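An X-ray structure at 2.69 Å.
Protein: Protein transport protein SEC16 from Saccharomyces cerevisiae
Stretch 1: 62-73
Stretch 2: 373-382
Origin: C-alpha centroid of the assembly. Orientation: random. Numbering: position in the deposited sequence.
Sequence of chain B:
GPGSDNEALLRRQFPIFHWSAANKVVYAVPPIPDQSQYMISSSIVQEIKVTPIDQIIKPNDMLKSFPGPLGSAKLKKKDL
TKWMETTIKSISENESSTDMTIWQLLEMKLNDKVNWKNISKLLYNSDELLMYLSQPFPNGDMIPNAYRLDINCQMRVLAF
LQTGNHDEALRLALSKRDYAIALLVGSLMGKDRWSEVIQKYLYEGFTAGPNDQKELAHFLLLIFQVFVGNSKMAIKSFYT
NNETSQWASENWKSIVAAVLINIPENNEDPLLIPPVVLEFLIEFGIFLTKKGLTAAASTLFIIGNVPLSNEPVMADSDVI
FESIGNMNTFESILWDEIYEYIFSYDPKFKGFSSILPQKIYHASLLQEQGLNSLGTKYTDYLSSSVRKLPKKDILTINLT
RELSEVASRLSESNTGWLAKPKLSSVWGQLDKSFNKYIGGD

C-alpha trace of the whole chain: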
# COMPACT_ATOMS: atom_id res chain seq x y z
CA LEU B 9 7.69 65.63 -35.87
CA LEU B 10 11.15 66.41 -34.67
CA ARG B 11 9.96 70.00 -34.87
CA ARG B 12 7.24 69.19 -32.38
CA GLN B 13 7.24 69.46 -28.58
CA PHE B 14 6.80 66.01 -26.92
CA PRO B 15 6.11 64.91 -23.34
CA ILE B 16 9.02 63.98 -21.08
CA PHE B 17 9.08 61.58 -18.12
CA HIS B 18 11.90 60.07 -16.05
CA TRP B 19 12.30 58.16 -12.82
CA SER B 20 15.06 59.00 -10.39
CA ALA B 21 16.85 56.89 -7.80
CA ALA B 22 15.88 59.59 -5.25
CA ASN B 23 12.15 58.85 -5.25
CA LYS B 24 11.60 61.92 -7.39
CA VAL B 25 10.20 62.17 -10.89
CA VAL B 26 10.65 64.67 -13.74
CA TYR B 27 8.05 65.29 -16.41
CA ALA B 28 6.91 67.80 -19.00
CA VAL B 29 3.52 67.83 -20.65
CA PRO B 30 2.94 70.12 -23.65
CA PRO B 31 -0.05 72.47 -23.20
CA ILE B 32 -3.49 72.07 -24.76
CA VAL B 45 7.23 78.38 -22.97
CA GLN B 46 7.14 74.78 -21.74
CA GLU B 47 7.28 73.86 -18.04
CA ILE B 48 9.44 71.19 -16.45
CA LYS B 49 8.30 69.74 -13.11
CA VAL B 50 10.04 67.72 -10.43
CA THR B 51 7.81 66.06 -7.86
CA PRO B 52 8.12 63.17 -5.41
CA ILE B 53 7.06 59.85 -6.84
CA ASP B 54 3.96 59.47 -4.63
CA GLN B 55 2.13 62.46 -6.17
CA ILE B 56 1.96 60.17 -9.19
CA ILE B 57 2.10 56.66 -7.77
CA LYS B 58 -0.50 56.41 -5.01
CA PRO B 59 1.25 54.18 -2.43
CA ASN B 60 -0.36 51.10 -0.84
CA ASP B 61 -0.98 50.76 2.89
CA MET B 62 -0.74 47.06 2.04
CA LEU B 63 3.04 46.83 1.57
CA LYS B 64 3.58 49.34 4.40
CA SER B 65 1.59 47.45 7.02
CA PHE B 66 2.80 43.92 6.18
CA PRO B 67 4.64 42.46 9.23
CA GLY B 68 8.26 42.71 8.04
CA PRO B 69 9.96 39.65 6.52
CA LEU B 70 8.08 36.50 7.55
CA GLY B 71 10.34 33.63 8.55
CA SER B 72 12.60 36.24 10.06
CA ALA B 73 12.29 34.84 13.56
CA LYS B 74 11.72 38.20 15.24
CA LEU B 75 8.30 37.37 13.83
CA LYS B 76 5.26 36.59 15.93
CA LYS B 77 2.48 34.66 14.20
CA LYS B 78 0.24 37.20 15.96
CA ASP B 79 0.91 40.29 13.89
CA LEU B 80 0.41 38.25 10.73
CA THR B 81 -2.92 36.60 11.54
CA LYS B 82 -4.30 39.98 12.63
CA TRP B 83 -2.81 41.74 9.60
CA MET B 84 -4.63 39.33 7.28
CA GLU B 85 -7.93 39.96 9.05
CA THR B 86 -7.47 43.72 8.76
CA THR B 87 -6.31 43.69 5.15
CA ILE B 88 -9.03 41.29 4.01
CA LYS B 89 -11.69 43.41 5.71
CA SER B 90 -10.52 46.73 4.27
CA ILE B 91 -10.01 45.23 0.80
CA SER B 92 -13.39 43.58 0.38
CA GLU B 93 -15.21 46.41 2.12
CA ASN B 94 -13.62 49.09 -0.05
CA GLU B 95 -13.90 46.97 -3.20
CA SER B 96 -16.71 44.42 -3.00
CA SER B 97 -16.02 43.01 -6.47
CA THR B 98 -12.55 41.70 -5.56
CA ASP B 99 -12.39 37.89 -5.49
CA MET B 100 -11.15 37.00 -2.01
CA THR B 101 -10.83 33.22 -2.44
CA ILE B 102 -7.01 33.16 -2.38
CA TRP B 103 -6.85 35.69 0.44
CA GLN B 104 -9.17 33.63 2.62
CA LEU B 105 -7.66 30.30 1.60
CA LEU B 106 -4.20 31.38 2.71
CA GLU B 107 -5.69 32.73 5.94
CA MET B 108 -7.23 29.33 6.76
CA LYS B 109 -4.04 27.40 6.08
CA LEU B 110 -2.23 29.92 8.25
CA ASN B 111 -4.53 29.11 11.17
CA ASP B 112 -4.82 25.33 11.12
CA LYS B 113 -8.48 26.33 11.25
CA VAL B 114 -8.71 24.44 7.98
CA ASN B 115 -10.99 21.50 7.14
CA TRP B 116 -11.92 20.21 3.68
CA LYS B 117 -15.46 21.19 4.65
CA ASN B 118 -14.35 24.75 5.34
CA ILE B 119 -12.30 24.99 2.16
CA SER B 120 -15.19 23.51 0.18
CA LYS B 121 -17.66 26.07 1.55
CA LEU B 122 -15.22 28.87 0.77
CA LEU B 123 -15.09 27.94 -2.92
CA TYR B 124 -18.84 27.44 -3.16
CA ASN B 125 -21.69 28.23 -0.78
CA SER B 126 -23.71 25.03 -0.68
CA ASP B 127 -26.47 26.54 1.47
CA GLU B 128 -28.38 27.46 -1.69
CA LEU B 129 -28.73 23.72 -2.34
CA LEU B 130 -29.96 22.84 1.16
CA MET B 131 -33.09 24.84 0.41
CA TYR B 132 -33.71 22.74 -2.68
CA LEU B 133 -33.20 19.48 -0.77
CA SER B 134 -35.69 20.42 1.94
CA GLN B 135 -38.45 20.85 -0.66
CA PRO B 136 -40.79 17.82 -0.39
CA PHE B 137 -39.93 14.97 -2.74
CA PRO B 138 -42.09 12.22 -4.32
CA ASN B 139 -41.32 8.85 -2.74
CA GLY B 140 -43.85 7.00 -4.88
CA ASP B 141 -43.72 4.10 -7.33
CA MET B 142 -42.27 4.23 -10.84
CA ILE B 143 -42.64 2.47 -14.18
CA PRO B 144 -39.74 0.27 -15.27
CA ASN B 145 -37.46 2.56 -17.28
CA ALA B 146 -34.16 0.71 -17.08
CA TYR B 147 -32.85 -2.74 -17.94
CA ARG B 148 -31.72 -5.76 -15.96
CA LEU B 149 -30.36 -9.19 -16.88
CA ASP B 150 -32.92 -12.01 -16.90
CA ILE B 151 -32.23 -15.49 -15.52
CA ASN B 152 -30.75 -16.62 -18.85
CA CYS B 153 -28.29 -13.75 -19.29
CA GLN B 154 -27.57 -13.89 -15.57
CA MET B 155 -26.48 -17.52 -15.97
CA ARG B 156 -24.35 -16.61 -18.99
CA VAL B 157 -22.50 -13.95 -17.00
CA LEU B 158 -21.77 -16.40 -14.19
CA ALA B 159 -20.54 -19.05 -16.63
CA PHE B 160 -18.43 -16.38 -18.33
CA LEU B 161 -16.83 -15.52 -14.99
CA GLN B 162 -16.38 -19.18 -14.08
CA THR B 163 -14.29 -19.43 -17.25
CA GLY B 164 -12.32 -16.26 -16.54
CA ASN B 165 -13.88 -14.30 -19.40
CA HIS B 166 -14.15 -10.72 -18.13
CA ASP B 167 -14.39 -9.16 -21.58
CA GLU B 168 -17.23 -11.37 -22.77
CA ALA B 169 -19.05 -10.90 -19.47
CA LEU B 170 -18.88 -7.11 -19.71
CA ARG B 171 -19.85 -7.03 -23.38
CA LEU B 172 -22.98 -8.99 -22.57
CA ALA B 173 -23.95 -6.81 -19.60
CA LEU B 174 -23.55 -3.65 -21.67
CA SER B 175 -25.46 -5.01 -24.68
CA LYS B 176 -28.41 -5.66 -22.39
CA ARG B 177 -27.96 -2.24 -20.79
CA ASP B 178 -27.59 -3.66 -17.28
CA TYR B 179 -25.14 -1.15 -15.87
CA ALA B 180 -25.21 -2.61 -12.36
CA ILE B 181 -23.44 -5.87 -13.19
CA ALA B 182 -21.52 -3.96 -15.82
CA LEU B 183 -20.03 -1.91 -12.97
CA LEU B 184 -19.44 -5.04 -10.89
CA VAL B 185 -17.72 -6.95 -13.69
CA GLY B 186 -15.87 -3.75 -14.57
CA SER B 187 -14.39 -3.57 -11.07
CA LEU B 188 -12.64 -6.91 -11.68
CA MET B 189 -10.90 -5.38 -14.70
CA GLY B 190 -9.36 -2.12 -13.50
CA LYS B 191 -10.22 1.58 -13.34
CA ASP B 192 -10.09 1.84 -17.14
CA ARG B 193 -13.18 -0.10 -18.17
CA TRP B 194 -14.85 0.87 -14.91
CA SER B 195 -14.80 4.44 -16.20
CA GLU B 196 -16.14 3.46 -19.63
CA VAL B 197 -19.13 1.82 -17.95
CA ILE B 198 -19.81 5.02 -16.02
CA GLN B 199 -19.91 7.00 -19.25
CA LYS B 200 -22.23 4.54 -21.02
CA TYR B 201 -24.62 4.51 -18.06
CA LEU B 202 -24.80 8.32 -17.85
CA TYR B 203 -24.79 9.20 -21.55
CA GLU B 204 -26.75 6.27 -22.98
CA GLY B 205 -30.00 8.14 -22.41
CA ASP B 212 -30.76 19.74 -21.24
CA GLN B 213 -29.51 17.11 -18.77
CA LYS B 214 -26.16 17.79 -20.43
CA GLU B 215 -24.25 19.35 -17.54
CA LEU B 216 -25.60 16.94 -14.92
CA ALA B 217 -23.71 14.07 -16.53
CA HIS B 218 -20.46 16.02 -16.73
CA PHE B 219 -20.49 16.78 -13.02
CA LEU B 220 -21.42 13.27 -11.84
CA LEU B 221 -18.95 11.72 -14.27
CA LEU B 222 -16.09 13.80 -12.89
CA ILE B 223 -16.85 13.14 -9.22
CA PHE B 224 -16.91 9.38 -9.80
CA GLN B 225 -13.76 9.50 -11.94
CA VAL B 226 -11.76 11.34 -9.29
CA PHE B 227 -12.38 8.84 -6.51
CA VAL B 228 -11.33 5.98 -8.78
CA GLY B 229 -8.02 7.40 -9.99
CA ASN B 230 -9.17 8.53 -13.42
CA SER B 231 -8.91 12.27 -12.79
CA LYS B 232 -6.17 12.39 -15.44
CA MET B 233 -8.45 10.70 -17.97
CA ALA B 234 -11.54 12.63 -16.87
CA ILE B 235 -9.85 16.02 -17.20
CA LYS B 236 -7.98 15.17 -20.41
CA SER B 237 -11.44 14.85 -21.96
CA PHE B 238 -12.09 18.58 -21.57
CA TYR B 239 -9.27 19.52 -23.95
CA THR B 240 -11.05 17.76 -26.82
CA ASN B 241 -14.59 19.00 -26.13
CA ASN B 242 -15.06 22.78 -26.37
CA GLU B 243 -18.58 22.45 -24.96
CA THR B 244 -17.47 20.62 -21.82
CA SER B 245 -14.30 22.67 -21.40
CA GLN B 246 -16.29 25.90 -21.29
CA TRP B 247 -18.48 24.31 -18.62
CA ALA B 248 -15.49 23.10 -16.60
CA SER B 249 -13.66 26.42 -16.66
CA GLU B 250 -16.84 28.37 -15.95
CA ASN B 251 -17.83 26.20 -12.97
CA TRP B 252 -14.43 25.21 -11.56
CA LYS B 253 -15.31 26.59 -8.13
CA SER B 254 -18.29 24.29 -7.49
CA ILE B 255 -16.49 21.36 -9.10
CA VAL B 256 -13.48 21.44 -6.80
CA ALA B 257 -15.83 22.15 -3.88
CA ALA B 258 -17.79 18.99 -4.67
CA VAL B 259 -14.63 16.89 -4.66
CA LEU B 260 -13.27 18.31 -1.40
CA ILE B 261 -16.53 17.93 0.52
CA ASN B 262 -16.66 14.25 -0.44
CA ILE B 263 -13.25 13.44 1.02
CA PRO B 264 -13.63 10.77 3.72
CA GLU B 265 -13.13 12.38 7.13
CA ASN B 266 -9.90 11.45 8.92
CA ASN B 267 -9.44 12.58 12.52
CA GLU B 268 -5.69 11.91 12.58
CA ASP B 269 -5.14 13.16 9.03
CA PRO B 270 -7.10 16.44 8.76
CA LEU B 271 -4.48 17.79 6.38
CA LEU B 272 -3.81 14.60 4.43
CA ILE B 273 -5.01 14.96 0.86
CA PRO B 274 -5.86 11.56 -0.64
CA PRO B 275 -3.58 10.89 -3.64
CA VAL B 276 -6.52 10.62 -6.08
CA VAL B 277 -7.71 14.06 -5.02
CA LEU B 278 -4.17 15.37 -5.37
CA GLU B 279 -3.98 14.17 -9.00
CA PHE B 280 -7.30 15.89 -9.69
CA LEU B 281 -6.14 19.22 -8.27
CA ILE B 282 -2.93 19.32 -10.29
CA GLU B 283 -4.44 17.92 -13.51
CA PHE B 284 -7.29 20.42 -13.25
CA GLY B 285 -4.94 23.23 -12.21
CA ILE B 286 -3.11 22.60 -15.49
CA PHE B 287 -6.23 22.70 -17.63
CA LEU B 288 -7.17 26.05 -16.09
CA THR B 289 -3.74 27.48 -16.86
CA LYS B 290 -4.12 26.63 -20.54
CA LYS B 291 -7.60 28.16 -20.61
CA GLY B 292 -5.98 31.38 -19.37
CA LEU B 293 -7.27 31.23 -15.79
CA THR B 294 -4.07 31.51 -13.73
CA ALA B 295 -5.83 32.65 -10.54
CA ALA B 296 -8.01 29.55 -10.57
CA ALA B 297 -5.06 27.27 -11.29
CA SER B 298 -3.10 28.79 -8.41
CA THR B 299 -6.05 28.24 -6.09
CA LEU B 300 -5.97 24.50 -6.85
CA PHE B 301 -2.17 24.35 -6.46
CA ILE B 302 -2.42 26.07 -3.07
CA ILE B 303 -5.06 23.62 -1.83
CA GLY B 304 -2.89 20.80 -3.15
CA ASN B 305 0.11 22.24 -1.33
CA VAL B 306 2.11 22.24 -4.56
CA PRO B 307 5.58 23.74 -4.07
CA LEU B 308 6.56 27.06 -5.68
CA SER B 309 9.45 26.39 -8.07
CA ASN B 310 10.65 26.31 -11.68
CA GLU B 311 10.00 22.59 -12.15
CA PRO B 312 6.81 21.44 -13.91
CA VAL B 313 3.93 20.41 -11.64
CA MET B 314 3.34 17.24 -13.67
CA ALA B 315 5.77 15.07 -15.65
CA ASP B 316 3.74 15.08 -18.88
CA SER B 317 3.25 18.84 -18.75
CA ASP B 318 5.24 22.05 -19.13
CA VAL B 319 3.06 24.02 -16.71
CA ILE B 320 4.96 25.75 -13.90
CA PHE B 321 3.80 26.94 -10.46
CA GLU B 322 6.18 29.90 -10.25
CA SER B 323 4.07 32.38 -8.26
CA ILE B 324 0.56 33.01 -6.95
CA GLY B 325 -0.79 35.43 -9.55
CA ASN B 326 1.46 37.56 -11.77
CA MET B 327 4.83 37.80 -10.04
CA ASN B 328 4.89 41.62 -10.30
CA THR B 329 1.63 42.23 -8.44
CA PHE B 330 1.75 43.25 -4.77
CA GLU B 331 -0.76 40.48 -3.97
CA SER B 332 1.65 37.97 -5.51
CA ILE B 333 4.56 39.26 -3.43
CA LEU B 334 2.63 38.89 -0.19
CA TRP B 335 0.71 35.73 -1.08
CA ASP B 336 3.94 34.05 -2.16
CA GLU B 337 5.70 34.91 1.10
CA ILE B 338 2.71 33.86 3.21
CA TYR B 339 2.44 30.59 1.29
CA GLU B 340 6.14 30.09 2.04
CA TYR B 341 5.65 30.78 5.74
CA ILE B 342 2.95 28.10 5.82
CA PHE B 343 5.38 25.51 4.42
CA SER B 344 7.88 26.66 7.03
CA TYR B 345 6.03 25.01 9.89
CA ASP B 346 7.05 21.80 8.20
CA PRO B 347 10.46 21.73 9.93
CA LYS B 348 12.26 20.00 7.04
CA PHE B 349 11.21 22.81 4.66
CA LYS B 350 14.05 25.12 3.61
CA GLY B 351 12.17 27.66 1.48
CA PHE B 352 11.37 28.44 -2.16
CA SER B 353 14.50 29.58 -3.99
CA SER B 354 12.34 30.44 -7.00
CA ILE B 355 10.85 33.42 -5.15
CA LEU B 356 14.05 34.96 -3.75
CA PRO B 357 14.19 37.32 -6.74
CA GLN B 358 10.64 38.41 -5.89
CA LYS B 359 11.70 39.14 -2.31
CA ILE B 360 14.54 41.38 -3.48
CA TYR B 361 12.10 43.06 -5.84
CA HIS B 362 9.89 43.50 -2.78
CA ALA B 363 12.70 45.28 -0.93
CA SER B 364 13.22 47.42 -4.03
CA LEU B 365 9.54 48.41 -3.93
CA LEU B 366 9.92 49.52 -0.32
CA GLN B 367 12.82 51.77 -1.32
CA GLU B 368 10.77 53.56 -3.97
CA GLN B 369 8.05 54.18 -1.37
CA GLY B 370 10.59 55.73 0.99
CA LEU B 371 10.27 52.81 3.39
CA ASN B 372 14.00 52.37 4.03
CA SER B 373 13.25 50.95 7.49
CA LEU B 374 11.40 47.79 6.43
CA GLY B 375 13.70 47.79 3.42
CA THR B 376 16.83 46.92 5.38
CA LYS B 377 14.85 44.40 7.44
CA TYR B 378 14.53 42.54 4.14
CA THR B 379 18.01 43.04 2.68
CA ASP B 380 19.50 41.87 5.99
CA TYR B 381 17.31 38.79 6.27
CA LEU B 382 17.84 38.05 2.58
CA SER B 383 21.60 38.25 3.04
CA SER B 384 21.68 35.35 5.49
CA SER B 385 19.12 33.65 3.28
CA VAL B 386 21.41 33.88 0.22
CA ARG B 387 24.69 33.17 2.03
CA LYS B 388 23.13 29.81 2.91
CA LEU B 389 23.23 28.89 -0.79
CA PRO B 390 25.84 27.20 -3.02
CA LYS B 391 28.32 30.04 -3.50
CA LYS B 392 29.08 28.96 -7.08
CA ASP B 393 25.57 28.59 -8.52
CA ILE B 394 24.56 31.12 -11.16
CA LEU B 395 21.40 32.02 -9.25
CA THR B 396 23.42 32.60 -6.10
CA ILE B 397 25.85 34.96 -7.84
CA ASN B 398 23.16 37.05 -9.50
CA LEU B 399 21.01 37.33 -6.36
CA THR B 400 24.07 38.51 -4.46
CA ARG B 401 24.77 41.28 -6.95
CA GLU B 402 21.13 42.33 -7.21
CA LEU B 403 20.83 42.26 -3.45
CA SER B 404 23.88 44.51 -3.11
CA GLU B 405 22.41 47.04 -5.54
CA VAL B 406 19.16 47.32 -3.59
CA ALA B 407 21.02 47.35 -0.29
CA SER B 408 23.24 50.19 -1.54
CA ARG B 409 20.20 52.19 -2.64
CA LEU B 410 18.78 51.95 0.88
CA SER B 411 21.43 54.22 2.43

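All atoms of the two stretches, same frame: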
# COMPACT_ATOMS: atom_id res chain seq x y z
N MET B 62 -0.97 48.50 2.03
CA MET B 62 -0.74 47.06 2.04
C MET B 62 0.72 46.71 2.31
O MET B 62 1.04 46.11 3.33
CB MET B 62 -1.19 46.44 0.71
CG MET B 62 -1.46 44.94 0.78
SD MET B 62 -1.74 44.18 -0.84
CE MET B 62 -3.05 45.22 -1.48
N LEU B 63 1.61 47.09 1.40
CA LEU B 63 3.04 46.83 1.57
C LEU B 63 3.61 47.47 2.83
O LEU B 63 4.56 46.93 3.41
CB LEU B 63 3.82 47.33 0.35
CG LEU B 63 3.60 46.59 -0.96
CD1 LEU B 63 4.30 47.31 -2.09
CD2 LEU B 63 4.09 45.15 -0.86
N LYS B 64 3.06 48.60 3.24
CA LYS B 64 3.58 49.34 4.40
C LYS B 64 3.24 48.66 5.72
O LYS B 64 4.02 48.72 6.67
CB LYS B 64 3.07 50.78 4.41
N SER B 65 2.08 48.02 5.78
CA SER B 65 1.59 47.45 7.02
C SER B 65 2.04 46.00 7.23
O SER B 65 2.09 45.52 8.36
CB SER B 65 0.06 47.52 7.07
OG SER B 65 -0.52 46.86 5.96
N PHE B 66 2.36 45.32 6.13
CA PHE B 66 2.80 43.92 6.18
C PHE B 66 3.91 43.73 7.21
O PHE B 66 4.89 44.47 7.20
CB PHE B 66 3.26 43.47 4.80
CG PHE B 66 3.52 41.99 4.69
CD1 PHE B 66 2.49 41.08 4.83
CD2 PHE B 66 4.80 41.51 4.41
CE1 PHE B 66 2.73 39.71 4.72
CE2 PHE B 66 5.03 40.15 4.30
CZ PHE B 66 4.00 39.25 4.46
N PRO B 67 3.74 42.75 8.10
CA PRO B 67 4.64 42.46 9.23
C PRO B 67 6.04 42.02 8.79
O PRO B 67 6.32 40.83 8.82
CB PRO B 67 3.94 41.31 9.96
CG PRO B 67 2.52 41.40 9.55
CD PRO B 67 2.55 41.88 8.13
N GLY B 68 6.88 42.98 8.41
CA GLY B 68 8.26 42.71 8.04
C GLY B 68 8.44 41.44 7.23
O GLY B 68 7.49 40.93 6.64
N PRO B 69 9.68 40.93 7.18
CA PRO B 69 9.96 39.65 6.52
C PRO B 69 9.47 38.48 7.36
O PRO B 69 9.97 38.28 8.47
CB PRO B 69 11.49 39.61 6.45
CG PRO B 69 11.94 41.01 6.73
CD PRO B 69 10.91 41.60 7.63
N LEU B 70 8.51 37.71 6.86
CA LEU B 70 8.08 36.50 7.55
C LEU B 70 9.24 35.52 7.54
O LEU B 70 10.12 35.60 6.68
CB LEU B 70 6.87 35.87 6.86
CG LEU B 70 5.68 36.78 6.61
CD1 LEU B 70 4.58 36.01 5.91
CD2 LEU B 70 5.18 37.36 7.92
N GLY B 71 9.25 34.59 8.48
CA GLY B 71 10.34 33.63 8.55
C GLY B 71 11.51 34.22 9.31
O GLY B 71 12.22 33.51 10.02
N SER B 72 11.72 35.52 9.15
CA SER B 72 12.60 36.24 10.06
C SER B 72 12.01 35.93 11.42
O SER B 72 10.81 36.14 11.64
CB SER B 72 12.56 37.74 9.80
OG SER B 72 12.05 38.44 10.91
N ALA B 73 12.82 35.42 12.33
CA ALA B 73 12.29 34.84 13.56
C ALA B 73 11.95 35.86 14.64
O ALA B 73 11.48 35.50 15.72
CB ALA B 73 13.23 33.76 14.10
N SER B 373 13.25 51.72 6.25
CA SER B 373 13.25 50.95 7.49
C SER B 373 12.97 49.46 7.24
O SER B 373 13.83 48.61 7.48
CB SER B 373 12.22 51.51 8.47
OG SER B 373 10.91 51.46 7.92
N LEU B 374 11.77 49.16 6.77
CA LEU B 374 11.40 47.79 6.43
C LEU B 374 12.31 47.25 5.34
O LEU B 374 12.54 46.04 5.25
CB LEU B 374 9.95 47.73 5.96
CG LEU B 374 8.85 48.01 6.98
CD1 LEU B 374 7.50 48.15 6.29
CD2 LEU B 374 8.81 46.91 8.03
N GLY B 375 12.82 48.16 4.51
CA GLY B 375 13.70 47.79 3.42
C GLY B 375 14.93 47.03 3.87
O GLY B 375 15.23 45.97 3.33
N THR B 376 15.64 47.57 4.86
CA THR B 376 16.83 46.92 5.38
C THR B 376 16.49 45.64 6.14
O THR B 376 17.27 44.69 6.14
CB THR B 376 17.65 47.85 6.29
OG1 THR B 376 16.83 48.33 7.36
CG2 THR B 376 18.17 49.04 5.50
N LYS B 377 15.32 45.62 6.78
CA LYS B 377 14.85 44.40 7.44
C LYS B 377 14.87 43.25 6.45
O LYS B 377 15.17 42.12 6.82
CB LYS B 377 13.45 44.58 8.02
CG LYS B 377 13.41 45.24 9.39
CD LYS B 377 12.01 45.19 9.98
CE LYS B 377 11.99 45.73 11.40
NZ LYS B 377 10.65 45.56 12.03
N TYR B 378 14.55 43.55 5.20
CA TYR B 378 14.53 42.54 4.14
C TYR B 378 15.92 42.22 3.60
O TYR B 378 16.31 41.06 3.53
CB TYR B 378 13.61 42.96 3.00
CG TYR B 378 12.20 42.43 3.14
CD1 TYR B 378 11.84 41.22 2.57
CD2 TYR B 378 11.25 43.13 3.87
CE1 TYR B 378 10.55 40.73 2.71
CE2 TYR B 378 9.97 42.64 4.02
CZ TYR B 378 9.62 41.44 3.44
OH TYR B 378 8.34 40.96 3.58
N THR B 379 16.66 43.25 3.21
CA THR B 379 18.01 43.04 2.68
C THR B 379 18.87 42.25 3.68
O THR B 379 19.61 41.34 3.29
CB THR B 379 18.71 44.36 2.30
OG1 THR B 379 19.02 45.11 3.48
CG2 THR B 379 17.81 45.19 1.39
N ASP B 380 18.76 42.58 4.95
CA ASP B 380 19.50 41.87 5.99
C ASP B 380 19.10 40.40 6.06
O ASP B 380 19.95 39.51 5.98
CB ASP B 380 19.33 42.55 7.34
CG ASP B 380 20.22 43.77 7.50
OD1 ASP B 380 20.86 44.18 6.51
OD2 ASP B 380 20.26 44.33 8.61
N TYR B 381 17.80 40.15 6.22
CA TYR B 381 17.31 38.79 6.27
C TYR B 381 17.70 38.03 5.01
O TYR B 381 18.12 36.87 5.08
CB TYR B 381 15.79 38.77 6.44
CG TYR B 381 15.18 37.40 6.19
CD1 TYR B 381 15.28 36.39 7.14
CD2 TYR B 381 14.50 37.13 5.01
CE1 TYR B 381 14.73 35.14 6.92
CE2 TYR B 381 13.95 35.88 4.78
CZ TYR B 381 14.06 34.90 5.74
OH TYR B 381 13.50 33.66 5.51
N LEU B 382 17.56 38.69 3.86
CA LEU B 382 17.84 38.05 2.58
C LEU B 382 19.31 37.71 2.44
O LEU B 382 19.67 36.75 1.77
CB LEU B 382 17.36 38.92 1.43
CG LEU B 382 15.85 39.02 1.26
CD1 LEU B 382 15.47 40.08 0.24
CD2 LEU B 382 15.27 37.66 0.88

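Residues 62-73, the end of a helix followed by a loop, pack against one side of the helical segment 373-382, part of a longer helix; more than 300 residues separate the partners in sequence, and together they bury 426 Å². No hydrogen bond crosses the contact among the modelled atoms, so the pairing rests on van der Waals packing, with Pro69 giving up the most surface.

The central contact is a CH-pi interaction: Pro69 points toward the helix, and its CG lies 3.7 Å from the centroid of the Tyr378 ring, only 15° off the ring normal, so the compact pyrrolidine rests on the aromatic face. The same Pro69 CG comes within 3.4 Å of Lys377 O, while Pro69 CB lies 4.2 Å from Tyr381 CD2. A rigid, apolar ring suits this position among two tyrosines and the helix backbone.

The tyrosines also reach the loop beyond the proline. The CA-to-CB bond of Tyr378 runs sideways, but its long side chain carries the hydroxyl to the loop, with Tyr378 OH 3.2 Å from Gly68 O and 3.5 Å from Phe66 CE2, at the edge of the Phe66 ring. That hydroxyl is hydrogen-bonded elsewhere in the structure. Tyr381, chi1 t, places its CE1 3.8 Å from Ser72 N and 4.1 Å from Gly71 C.

Leu374 supplies the aliphatic part of the contact: with chi1 m and chi2 t, it points toward stretch 1 and sets CD1 3.5 Å from Lys64 O, near the helix end, and CD2 4.2 Å from Gly68 CA.

The backbone of the loop shapes the fit. Phe66 is the first residue to leave helical geometry. Gly68 and Gly71 both have positive phi, which favours glycine; a CB on Gly68 would clash with Pro69 CD, and one on Gly71 would sit tightly, 3.2 Å from Tyr381 OH.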